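Local coordinates for protein succinate dehydrogenase subunit B (Mycolicibacterium smegmatis MC2 51, PDB 6LUM) that probably passes electrons from the flavoprotein subunit A of succinate dehydrogenase through three iron-sulfur clusters toward quinone at the membrane subunits, at residues S183-F194 with D225-C236; A86-L95 with I175-S183. All coordinates share one frame; numbering follows the deposited sequence.

Contact 1 of 2, residues S183-F194 with D225-C236. With F3S (Fe3-s4 cluster), chain B; HEM (protoporphyrin IX containing Fe), chain C.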
loop_
_atom_site.group_PDB
_atom_site.type_symbol
_atom_site.label_atom_id
_atom_site.label_comp_id
_atom_site.label_asym_id
_atom_site.label_seq_id
_atom_site.Cartn_x
_atom_site.Cartn_y
_atom_site.Cartn_z
ATOM N N SER J 183 -16.154 -29.799 1.346
ATOM C CA SER J 183 -16.142 -31.043 0.600
ATOM C C SER J 183 -14.937 -31.131 -0.316
ATOM O O SER J 183 -14.847 -32.065 -1.108
ATOM C CB SER J 183 -17.419 -31.196 -0.207
ATOM O OG SER J 183 -17.498 -30.188 -1.175
ATOM N N CYS J 184 -14.002 -30.191 -0.212
ATOM C CA CYS J 184 -12.827 -30.153 -1.064
ATOM C C CYS J 184 -11.725 -30.988 -0.435
ATOM O O CYS J 184 -11.243 -30.636 0.653
ATOM C CB CYS J 184 -12.358 -28.724 -1.248
ATOM S SG CYS J 184 -11.182 -28.467 -2.561
ATOM N N PRO J 185 -11.299 -32.088 -1.054
ATOM C CA PRO J 185 -10.156 -32.817 -0.511
ATOM C C PRO J 185 -8.907 -31.979 -0.402
ATOM O O PRO J 185 -8.122 -32.171 0.531
ATOM C CB PRO J 185 -9.997 -33.970 -1.499
ATOM C CG PRO J 185 -10.888 -33.669 -2.606
ATOM C CD PRO J 185 -11.968 -32.868 -2.092
ATOM N N VAL J 186 -8.701 -31.036 -1.315
ATOM C CA VAL J 186 -7.572 -30.131 -1.211
ATOM C C VAL J 186 -7.685 -29.259 0.021
ATOM O O VAL J 186 -6.683 -28.744 0.515
ATOM C CB VAL J 186 -7.482 -29.296 -2.490
ATOM C CG1 VAL J 186 -6.232 -28.516 -2.509
ATOM C CG2 VAL J 186 -7.541 -30.199 -3.668
ATOM N N TYR J 187 -8.893 -29.084 0.537
ATOM C CA TYR J 187 -9.087 -28.300 1.742
ATOM C C TYR J 187 -8.872 -29.154 2.975
ATOM O O TYR J 187 -8.348 -28.677 3.983
ATOM C CB TYR J 187 -10.484 -27.699 1.730
ATOM C CG TYR J 187 -10.748 -26.707 2.816
ATOM C CD1 TYR J 187 -10.251 -25.426 2.738
ATOM C CD2 TYR J 187 -11.508 -27.049 3.917
ATOM C CE1 TYR J 187 -10.491 -24.525 3.725
ATOM C CE2 TYR J 187 -11.752 -26.151 4.908
ATOM C CZ TYR J 187 -11.246 -24.890 4.805
ATOM O OH TYR J 187 -11.492 -23.978 5.794
ATOM N N TRP J 188 -9.261 -30.424 2.906
ATOM C CA TRP J 188 -8.907 -31.354 3.969
ATOM C C TRP J 188 -7.403 -31.572 4.073
ATOM O O TRP J 188 -6.916 -31.949 5.140
ATOM C CB TRP J 188 -9.582 -32.696 3.743
ATOM C CG TRP J 188 -11.031 -32.619 3.493
ATOM C CD1 TRP J 188 -11.871 -31.637 3.875
ATOM C CD2 TRP J 188 -11.824 -33.584 2.807
ATOM N NE1 TRP J 188 -13.140 -31.926 3.477
ATOM C CE2 TRP J 188 -13.134 -33.120 2.812
ATOM C CE3 TRP J 188 -11.546 -34.800 2.189
ATOM C CZ2 TRP J 188 -14.163 -33.819 2.225
ATOM C CZ3 TRP J 188 -12.566 -35.485 1.610
ATOM C CH2 TRP J 188 -13.857 -34.998 1.628
ATOM N N SER J 189 -6.660 -31.344 2.998
ATOM C CA SER J 189 -5.225 -31.599 2.967
ATOM C C SER J 189 -4.477 -30.524 3.747
ATOM O O SER J 189 -5.060 -29.723 4.475
ATOM C CB SER J 189 -4.740 -31.671 1.528
ATOM O OG SER J 189 -5.336 -32.755 0.846
ATOM N N GLU J 190 -3.157 -30.512 3.612
ATOM C CA GLU J 190 -2.303 -29.597 4.354
ATOM C C GLU J 190 -2.161 -28.276 3.604
ATOM O O GLU J 190 -2.747 -28.074 2.540
ATOM C CB GLU J 190 -0.942 -30.233 4.610
ATOM C CG GLU J 190 -1.012 -31.540 5.340
ATOM C CD GLU J 190 -1.503 -31.379 6.753
ATOM O OE1 GLU J 190 -1.150 -30.368 7.389
ATOM O OE2 GLU J 190 -2.248 -32.254 7.234
ATOM N N GLY J 191 -1.366 -27.368 4.146
ATOM C CA GLY J 191 -1.289 -26.038 3.595
ATOM C C GLY J 191 -2.554 -25.267 3.920
ATOM O O GLY J 191 -3.357 -25.660 4.760
ATOM N N SER J 192 -2.727 -24.142 3.230
ATOM C CA SER J 192 -3.937 -23.334 3.378
ATOM C C SER J 192 -4.501 -23.004 2.002
ATOM O O SER J 192 -4.271 -21.923 1.467
ATOM C CB SER J 192 -3.658 -22.088 4.178
ATOM O OG SER J 192 -3.354 -22.412 5.521
ATOM N N TYR J 193 -5.275 -23.929 1.452
ATOM C CA TYR J 193 -6.031 -23.651 0.246
ATOM C C TYR J 193 -7.121 -22.645 0.570
ATOM O O TYR J 193 -7.751 -22.719 1.622
ATOM C CB TYR J 193 -6.625 -24.948 -0.285
ATOM C CG TYR J 193 -7.380 -24.870 -1.581
ATOM C CD1 TYR J 193 -6.973 -24.052 -2.599
ATOM C CD2 TYR J 193 -8.489 -25.646 -1.787
ATOM C CE1 TYR J 193 -7.662 -24.004 -3.768
ATOM C CE2 TYR J 193 -9.170 -25.602 -2.946
ATOM C CZ TYR J 193 -8.756 -24.782 -3.932
ATOM O OH TYR J 193 -9.454 -24.739 -5.098
ATOM N N PHE J 194 -7.323 -21.677 -0.322
ATOM C CA PHE J 194 -8.395 -20.710 -0.123
ATOM C C PHE J 194 -9.740 -21.408 -0.054
ATOM O O PHE J 194 -10.417 -21.387 0.974
ATOM C CB PHE J 194 -8.391 -19.684 -1.245
ATOM C CG PHE J 194 -7.529 -18.505 -0.972
ATOM C CD1 PHE J 194 -7.643 -17.812 0.208
ATOM C CD2 PHE J 194 -6.602 -18.089 -1.897
ATOM C CE1 PHE J 194 -6.847 -16.728 0.459
ATOM C CE2 PHE J 194 -5.807 -17.010 -1.647
ATOM C CZ PHE J 194 -5.929 -16.327 -0.470
ATOM N N ASP J 225 -0.926 -21.421 -2.865
ATOM C CA ASP J 225 -2.150 -21.930 -2.262
ATOM C C ASP J 225 -3.380 -21.224 -2.811
ATOM O O ASP J 225 -4.370 -21.049 -2.107
ATOM C CB ASP J 225 -2.101 -21.791 -0.748
ATOM C CG ASP J 225 -2.030 -20.356 -0.309
ATOM O OD1 ASP J 225 -0.930 -19.773 -0.366
ATOM O OD2 ASP J 225 -3.072 -19.804 0.092
ATOM N N GLY J 226 -3.317 -20.811 -4.066
ATOM C CA GLY J 226 -4.418 -20.120 -4.686
ATOM C C GLY J 226 -5.224 -21.053 -5.545
ATOM O O GLY J 226 -5.704 -22.076 -5.068
ATOM N N VAL J 227 -5.360 -20.727 -6.825
ATOM C CA VAL J 227 -6.294 -21.445 -7.675
ATOM C C VAL J 227 -5.653 -22.649 -8.341
ATOM O O VAL J 227 -6.363 -23.462 -8.943
ATOM C CB VAL J 227 -6.886 -20.466 -8.708
ATOM C CG1 VAL J 227 -5.922 -20.213 -9.824
ATOM C CG2 VAL J 227 -8.214 -20.931 -9.205
ATOM N N TRP J 228 -4.340 -22.808 -8.233
ATOM C CA TRP J 228 -3.625 -23.906 -8.867
ATOM C C TRP J 228 -3.618 -25.170 -8.033
ATOM O O TRP J 228 -3.068 -26.176 -8.480
ATOM C CB TRP J 228 -2.181 -23.505 -9.167
ATOM C CG TRP J 228 -2.040 -22.236 -9.910
ATOM C CD1 TRP J 228 -1.440 -21.113 -9.474
ATOM C CD2 TRP J 228 -2.505 -21.957 -11.227
ATOM N NE1 TRP J 228 -1.504 -20.142 -10.427
ATOM C CE2 TRP J 228 -2.158 -20.642 -11.517
ATOM C CE3 TRP J 228 -3.192 -22.692 -12.185
ATOM C CZ2 TRP J 228 -2.464 -20.050 -12.722
ATOM C CZ3 TRP J 228 -3.492 -22.101 -13.370
ATOM C CH2 TRP J 228 -3.132 -20.801 -13.635
ATOM N N ARG J 229 -4.190 -25.141 -6.836
ATOM C CA ARG J 229 -4.315 -26.317 -5.994
ATOM C C ARG J 229 -5.611 -27.066 -6.216
ATOM O O ARG J 229 -5.837 -28.081 -5.564
ATOM C CB ARG J 229 -4.213 -25.929 -4.528
ATOM C CG ARG J 229 -2.882 -25.390 -4.142
ATOM C CD ARG J 229 -2.670 -25.460 -2.656
ATOM N NE ARG J 229 -2.835 -26.806 -2.138
ATOM C CZ ARG J 229 -2.641 -27.135 -0.870
ATOM N NH1 ARG J 229 -2.271 -26.214 -0.002
ATOM N NH2 ARG J 229 -2.818 -28.380 -0.467
ATOM N N CYS J 230 -6.474 -26.590 -7.091
ATOM C CA CYS J 230 -7.676 -27.330 -7.418
ATOM C C CYS J 230 -7.297 -28.545 -8.241
ATOM O O CYS J 230 -6.693 -28.414 -9.306
ATOM C CB CYS J 230 -8.649 -26.441 -8.181
ATOM S SG CYS J 230 -10.185 -27.219 -8.635
ATOM N N ARG J 231 -7.637 -29.730 -7.747
ATOM C CA ARG J 231 -7.375 -30.971 -8.456
ATOM C C ARG J 231 -8.534 -31.390 -9.332
ATOM O O ARG J 231 -8.677 -32.573 -9.634
ATOM C CB ARG J 231 -7.021 -32.070 -7.465
ATOM C CG ARG J 231 -5.757 -31.791 -6.684
ATOM C CD ARG J 231 -4.513 -32.208 -7.439
ATOM N NE ARG J 231 -4.142 -31.260 -8.477
ATOM C CZ ARG J 231 -3.327 -30.235 -8.292
ATOM N NH1 ARG J 231 -2.789 -30.027 -7.108
ATOM N NH2 ARG J 231 -3.056 -29.418 -9.289
ATOM N N THR J 232 -9.361 -30.438 -9.745
ATOM C CA THR J 232 -10.480 -30.655 -10.658
ATOM C C THR J 232 -11.371 -31.791 -10.179
ATOM O O THR J 232 -11.906 -32.572 -10.961
ATOM C CB THR J 232 -9.990 -30.892 -12.078
ATOM O OG1 THR J 232 -9.068 -29.859 -12.418
ATOM C CG2 THR J 232 -11.115 -30.750 -13.034
ATOM N N THR J 233 -11.507 -31.915 -8.874
ATOM C CA THR J 233 -12.640 -32.612 -8.315
ATOM C C THR J 233 -13.837 -31.673 -8.358
ATOM O O THR J 233 -13.703 -30.438 -8.183
ATOM C CB THR J 233 -12.369 -33.038 -6.880
ATOM O OG1 THR J 233 -11.061 -33.582 -6.754
ATOM C CG2 THR J 233 -13.324 -34.050 -6.493
ATOM N N PHE J 234 -15.006 -32.262 -8.604
ATOM C CA PHE J 234 -16.259 -31.535 -8.740
ATOM C C PHE J 234 -17.142 -31.741 -7.521
ATOM O O PHE J 234 -18.366 -31.651 -7.598
ATOM C CB PHE J 234 -16.978 -31.954 -10.016
ATOM C CG PHE J 234 -16.255 -31.567 -11.268
ATOM C CD1 PHE J 234 -15.039 -32.115 -11.581
ATOM C CD2 PHE J 234 -16.789 -30.658 -12.129
ATOM C CE1 PHE J 234 -14.383 -31.754 -12.706
ATOM C CE2 PHE J 234 -16.121 -30.298 -13.256
ATOM C CZ PHE J 234 -14.920 -30.843 -13.537
ATOM N N ASN J 235 -16.515 -32.033 -6.388
ATOM C CA ASN J 235 -17.231 -32.136 -5.130
ATOM C C ASN J 235 -17.959 -30.844 -4.808
ATOM O O ASN J 235 -19.096 -30.862 -4.333
ATOM C CB ASN J 235 -16.245 -32.471 -4.023
ATOM C CG ASN J 235 -16.197 -33.923 -3.710
ATOM O OD1 ASN J 235 -16.685 -34.744 -4.462
ATOM N ND2 ASN J 235 -15.608 -34.253 -2.586
ATOM N N CYS J 236 -17.311 -29.710 -5.059
ATOM C CA CYS J 236 -17.917 -28.418 -4.773
ATOM C C CYS J 236 -19.167 -28.206 -5.602
ATOM O O CYS J 236 -20.212 -27.794 -5.084
ATOM C CB CYS J 236 -16.909 -27.318 -5.050
ATOM S SG CYS J 236 -16.136 -27.446 -6.630
HETATM FE FE1 F3S B . -12.018 -29.099 -4.447
HETATM FE FE3 F3S B . -11.331 -28.377 -7.318
HETATM FE FE4 F3S B . -14.203 -28.363 -6.402
HETATM S S1 F3S B . -10.207 -29.317 -5.665
HETATM S S2 F3S B . -14.172 -29.493 -4.518
HETATM S S3 F3S B . -12.398 -27.363 -5.711
HETATM S S4 F3S B . -13.252 -28.437 -8.386
HETATM C CHA HEM C . -0.394 -35.832 -12.802
HETATM C CHB HEM C . 3.092 -39.118 -12.818
HETATM C CHC HEM C . 1.912 -40.032 -17.384
HETATM C CHD HEM C . -1.398 -36.566 -17.478
HETATM C C1A HEM C . 0.565 -36.712 -12.380
HETATM C C2A HEM C . 0.960 -36.964 -11.019
HETATM C C3A HEM C . 1.920 -37.867 -11.030
HETATM C C4A HEM C . 2.170 -38.217 -12.391
HETATM C CMA HEM C . 2.655 -38.452 -9.820
HETATM C CAA HEM C . 0.373 -36.310 -9.766
HETATM C CBA HEM C . -1.061 -36.753 -9.577
HETATM C CGA HEM C . -1.716 -35.784 -8.649
HETATM O O1A HEM C . -2.864 -36.036 -8.241
HETATM O O2A HEM C . -1.092 -34.753 -8.325
HETATM C C1B HEM C . 3.119 -39.568 -14.097
HETATM C C2B HEM C . 4.172 -40.342 -14.670
HETATM C C3B HEM C . 3.809 -40.586 -15.928
HETATM C C4B HEM C . 2.558 -39.966 -16.181
HETATM C CMB HEM C . 5.424 -40.772 -13.885
HETATM C CAB HEM C . 4.511 -41.344 -17.048
HETATM C CBB HEM C . 5.797 -41.608 -16.942
HETATM C C1C HEM C . 0.904 -39.215 -17.800
HETATM C C2C HEM C . 0.257 -39.288 -19.069
HETATM C C3C HEM C . -0.655 -38.339 -19.121
HETATM C C4C HEM C . -0.630 -37.627 -17.867
HETATM C CMC HEM C . 0.573 -40.301 -20.175
HETATM C CAC HEM C . -1.555 -38.117 -20.340
HETATM C CBC HEM C . -2.333 -37.050 -20.478
HETATM C C1D HEM C . -1.348 -36.006 -16.230
HETATM C C2D HEM C . -1.972 -34.778 -15.813
HETATM C C3D HEM C . -1.683 -34.598 -14.536
HETATM C C4D HEM C . -0.875 -35.686 -14.079
HETATM C CMD HEM C . -2.818 -33.838 -16.684
HETATM C CAD HEM C . -2.128 -33.431 -13.662
HETATM C CBD HEM C . -3.217 -33.961 -12.759
HETATM C CGD HEM C . -3.690 -32.839 -11.903
HETATM O O1D HEM C . -3.000 -31.794 -11.898
HETATM O O2D HEM C . -4.743 -32.997 -11.243
HETATM N NA HEM C . 1.325 -37.502 -13.204
HETATM N NB HEM C . 2.145 -39.341 -15.038
HETATM N NC HEM C . 0.341 -38.195 -17.081
HETATM N ND HEM C . -0.679 -36.533 -15.144
HETATM FE FE HEM C . 0.844 -37.843 -15.142
#
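V186 and Y193 pack closely against the 226-231 loop beside the three-iron cluster. Both methyls of V186 rest against the carbonyl oxygen of R229, and CG2 also reaches the cluster, 3.4 Å from S1. The Y193 ring presents its edge to G226 O, which lies in the ring plane 3.0 Å from CE1. With CG anti to the backbone N (chi1 -177°), the ring extends past R229 CB until OH meets C230 CB at 3.6 Å. Beside the cluster sulfur S2, N235 ND2 gives S183 O a nearly straight bond (2.7 Å, 167°) that lies in both the amide and the carbonyl plane. The 189-192 loop is looser, with G191 and S192 exposed, and its contact is mainly polar. There R229 bends at chi3, bringing the guanidinium edge to E190 O, with NH1 3.2 Å away; NH2, whose position is less sure, probably pairs with D118 of subunit D. R231 NE makes a weak hydrogen bond to a heme propionate. C184 SG binds FE1, C230 SG binds FE3 and C236 SG binds FE4, the split ligand set typical of the second cluster site in a ferredoxin-like dicluster domain.

Contact 2 of 2, residues A86-L95 with I175-S183. With SF4 (iron/sulfur cluster), chain D.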
loop_
_atom_site.group_PDB
_atom_site.type_symbol
_atom_site.label_atom_id
_atom_site.label_comp_id
_atom_site.label_asym_id
_atom_site.label_seq_id
_atom_site.Cartn_x
_atom_site.Cartn_y
_atom_site.Cartn_z
ATOM N N ALA J 86 -25.575 -26.074 7.192
ATOM C CA ALA J 86 -24.814 -27.059 6.451
ATOM C C ALA J 86 -24.416 -28.199 7.371
ATOM O O ALA J 86 -23.864 -27.977 8.448
ATOM C CB ALA J 86 -23.575 -26.418 5.844
ATOM N N MET J 87 -24.698 -29.425 6.945
ATOM C CA MET J 87 -24.353 -30.618 7.696
ATOM C C MET J 87 -23.886 -31.679 6.724
ATOM O O MET J 87 -24.054 -31.553 5.517
ATOM C CB MET J 87 -25.539 -31.151 8.499
ATOM C CG MET J 87 -25.806 -30.417 9.772
ATOM S SD MET J 87 -27.521 -30.532 10.257
ATOM C CE MET J 87 -27.606 -29.152 11.373
ATOM N N ARG J 88 -23.303 -32.733 7.267
ATOM C CA ARG J 88 -22.989 -33.951 6.537
ATOM C C ARG J 88 -24.066 -34.966 6.857
ATOM O O ARG J 88 -24.125 -35.479 7.975
ATOM C CB ARG J 88 -21.626 -34.495 6.936
ATOM C CG ARG J 88 -20.534 -34.218 5.979
ATOM C CD ARG J 88 -19.364 -35.056 6.335
ATOM N NE ARG J 88 -18.862 -34.728 7.658
ATOM C CZ ARG J 88 -17.949 -35.441 8.298
ATOM N NH1 ARG J 88 -17.452 -36.521 7.726
ATOM N NH2 ARG J 88 -17.532 -35.079 9.498
ATOM N N ILE J 89 -24.908 -35.258 5.880
ATOM C CA ILE J 89 -26.040 -36.149 6.046
ATOM C C ILE J 89 -25.850 -37.298 5.081
ATOM O O ILE J 89 -26.025 -37.127 3.870
ATOM C CB ILE J 89 -27.364 -35.436 5.787
ATOM C CG1 ILE J 89 -27.508 -34.258 6.741
ATOM C CG2 ILE J 89 -28.509 -36.396 5.932
ATOM C CD1 ILE J 89 -28.221 -33.099 6.156
ATOM N N ASN J 90 -25.497 -38.469 5.611
ATOM C CA ASN J 90 -25.259 -39.668 4.811
ATOM C C ASN J 90 -24.066 -39.474 3.882
ATOM O O ASN J 90 -24.104 -39.831 2.706
ATOM C CB ASN J 90 -26.504 -40.062 4.022
ATOM C CG ASN J 90 -27.504 -40.809 4.851
ATOM O OD1 ASN J 90 -28.705 -40.696 4.645
ATOM N ND2 ASN J 90 -27.014 -41.588 5.795
ATOM N N GLY J 91 -23.003 -38.915 4.416
ATOM C CA GLY J 91 -21.807 -38.661 3.632
ATOM C C GLY J 91 -21.656 -37.300 3.008
ATOM O O GLY J 91 -20.626 -36.659 3.185
ATOM N N VAL J 92 -22.668 -36.831 2.303
ATOM C CA VAL J 92 -22.605 -35.590 1.542
ATOM C C VAL J 92 -23.061 -34.410 2.386
ATOM O O VAL J 92 -23.855 -34.560 3.309
ATOM C CB VAL J 92 -23.462 -35.710 0.273
ATOM C CG1 VAL J 92 -22.892 -36.723 -0.636
ATOM C CG2 VAL J 92 -24.846 -36.127 0.648
ATOM N N ASN J 93 -22.573 -33.219 2.043
ATOM C CA ASN J 93 -23.030 -31.969 2.636
ATOM C C ASN J 93 -24.399 -31.591 2.087
ATOM O O ASN J 93 -24.639 -31.711 0.887
ATOM C CB ASN J 93 -22.040 -30.858 2.323
ATOM C CG ASN J 93 -20.782 -30.976 3.098
ATOM O OD1 ASN J 93 -20.531 -31.978 3.727
ATOM N ND2 ASN J 93 -19.973 -29.952 3.056
ATOM N N ARG J 94 -25.308 -31.121 2.952
ATOM C CA ARG J 94 -26.674 -30.995 2.448
ATOM C C ARG J 94 -27.472 -29.733 2.772
ATOM O O ARG J 94 -28.402 -29.463 2.006
ATOM C CB ARG J 94 -27.516 -32.188 2.886
ATOM C CG ARG J 94 -27.236 -33.486 2.191
ATOM C CD ARG J 94 -27.563 -33.489 0.707
ATOM N NE ARG J 94 -26.367 -33.323 -0.108
ATOM C CZ ARG J 94 -26.362 -33.228 -1.431
ATOM N NH1 ARG J 94 -27.498 -33.286 -2.101
ATOM N NH2 ARG J 94 -25.216 -33.097 -2.081
ATOM N N LEU J 95 -27.205 -28.947 3.820
ATOM C CA LEU J 95 -28.234 -27.991 4.263
ATOM C C LEU J 95 -29.512 -28.660 4.730
ATOM O O LEU J 95 -30.487 -28.721 3.989
ATOM C CB LEU J 95 -28.599 -26.947 3.206
ATOM C CG LEU J 95 -28.209 -25.488 3.348
ATOM C CD1 LEU J 95 -26.759 -25.275 3.489
ATOM C CD2 LEU J 95 -28.696 -24.820 2.120
ATOM N N ILE J 175 -24.673 -17.994 -0.928
ATOM C CA ILE J 175 -25.171 -17.673 0.401
ATOM C C ILE J 175 -24.143 -17.922 1.483
ATOM O O ILE J 175 -24.448 -17.727 2.663
ATOM C CB ILE J 175 -26.446 -18.462 0.737
ATOM C CG1 ILE J 175 -26.199 -19.954 0.665
ATOM C CG2 ILE J 175 -27.528 -18.089 -0.188
ATOM C CD1 ILE J 175 -27.434 -20.784 0.780
ATOM N N LEU J 176 -22.940 -18.340 1.125
ATOM C CA LEU J 176 -21.835 -18.534 2.056
ATOM C C LEU J 176 -22.177 -19.559 3.129
ATOM O O LEU J 176 -22.130 -19.284 4.320
ATOM C CB LEU J 176 -21.421 -17.209 2.682
ATOM C CG LEU J 176 -20.710 -16.199 1.800
ATOM C CD1 LEU J 176 -20.786 -14.853 2.446
ATOM C CD2 LEU J 176 -19.285 -16.614 1.621
ATOM N N CYS J 177 -22.497 -20.769 2.685
ATOM C CA CYS J 177 -22.850 -21.833 3.608
ATOM C C CYS J 177 -21.704 -22.787 3.904
ATOM O O CYS J 177 -21.769 -23.493 4.912
ATOM C CB CYS J 177 -24.045 -22.625 3.077
ATOM S SG CYS J 177 -23.797 -23.478 1.562
ATOM N N ALA J 178 -20.672 -22.814 3.065
ATOM C CA ALA J 178 -19.493 -23.663 3.189
ATOM C C ALA J 178 -19.763 -25.117 2.860
ATOM O O ALA J 178 -18.962 -25.971 3.192
ATOM C CB ALA J 178 -18.864 -23.564 4.574
ATOM N N CYS J 179 -20.866 -25.433 2.196
ATOM C CA CYS J 179 -21.095 -26.798 1.751
ATOM C C CYS J 179 -20.095 -27.232 0.698
ATOM O O CYS J 179 -19.977 -28.425 0.430
ATOM C CB CYS J 179 -22.505 -26.951 1.191
ATOM S SG CYS J 179 -23.798 -27.229 2.379
ATOM N N CYS J 180 -19.389 -26.292 0.086
ATOM C CA CYS J 180 -18.435 -26.556 -0.978
ATOM C C CYS J 180 -17.020 -26.667 -0.441
ATOM O O CYS J 180 -16.330 -27.652 -0.705
ATOM C CB CYS J 180 -18.516 -25.448 -2.023
ATOM S SG CYS J 180 -17.805 -23.911 -1.488
ATOM N N THR J 181 -16.585 -25.670 0.329
ATOM C CA THR J 181 -15.234 -25.673 0.866
ATOM C C THR J 181 -14.991 -26.863 1.765
ATOM O O THR J 181 -13.873 -27.372 1.831
ATOM C CB THR J 181 -14.978 -24.385 1.626
ATOM O OG1 THR J 181 -15.491 -23.291 0.876
ATOM C CG2 THR J 181 -13.537 -24.171 1.795
ATOM N N THR J 182 -16.011 -27.322 2.466
ATOM C CA THR J 182 -15.870 -28.456 3.354
ATOM C C THR J 182 -16.199 -29.764 2.672
ATOM O O THR J 182 -16.511 -30.742 3.348
ATOM C CB THR J 182 -16.736 -28.269 4.590
ATOM O OG1 THR J 182 -18.093 -28.132 4.191
ATOM C CG2 THR J 182 -16.322 -27.037 5.330
ATOM N N SER J 183 -16.154 -29.799 1.346
ATOM C CA SER J 183 -16.142 -31.043 0.600
ATOM C C SER J 183 -14.937 -31.131 -0.316
ATOM O O SER J 183 -14.847 -32.065 -1.108
ATOM C CB SER J 183 -17.419 -31.196 -0.207
ATOM O OG SER J 183 -17.498 -30.188 -1.175
HETATM FE FE1 SF4 D . -19.972 -22.933 -1.784
HETATM FE FE2 SF4 D . -22.589 -22.629 -0.342
HETATM FE FE3 SF4 D . -22.549 -22.736 -3.361
HETATM FE FE4 SF4 D . -21.507 -20.315 -1.898
HETATM S S1 SF4 D . -23.344 -21.392 -1.901
HETATM S S2 SF4 D . -20.709 -21.669 -3.343
HETATM S S3 SF4 D . -20.750 -21.561 -0.345
HETATM S S4 SF4 D . -21.823 -23.987 -1.789
#
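The side-chain nitrogen of N93 is shared by two oxygens of the 175-183 loop, C179 O at 3.0 Å and T182 OG1 at 2.9 Å. The loop carries C177 and C180, part of the ferredoxin-type cysteine motif that binds the four-iron cluster, while N93 belongs to the 88-93 hairpin of the plant-type ferredoxin domain, so the asparagine bridges the two cluster domains. Neither bond is ideal: ND2 stands above the carbonyl plane of C179 rather than on a lone pair, and the bond to T182 is weak, bent to 121°. Having CG anti to its own carbonyl carbon (chi1 -73°) carries the N93 amide to the loop, where it crosses the T182 side chain at about a right angle. T182 OG1 also appears to donate to A178 O, linking N93 to the turn at the cluster. Y21 of subunit C packs on both N93 and S183.

Next to this polar pair is an apolar patch centred on the C179 sulfur. Unlike C177 SG and C180 SG, which bind FE2 and FE1, it turns to the ferredoxin domain, with A86 CB 3.6 Å away and L95 CD1 at 3.7 Å. L95 CD1 also touches C177 CB. The backbone N-H of C179 donates to the ligand sulfur C177 SG (3.6 Å, 163°).

S183 ends the loop of contact 2 and begins the first segment of contact 1; its side chain is about 5 Å from the three-iron cluster. The centres of the two contacts are about 15 Å apart, and along the chain contact 2 closes before contact 1 opens. Y187 CD2 packs on T181 O at 3.2 Å, and C236 CB on C180 CB at 3.9 Å, so ligands of two different clusters lie side by side. The C236 side chain is about 6 Å from the four-iron cluster, and that of L95 about 4 Å from the two-iron cluster. The pair thus spans all three centres, consistent with electron relay toward the membrane subunits.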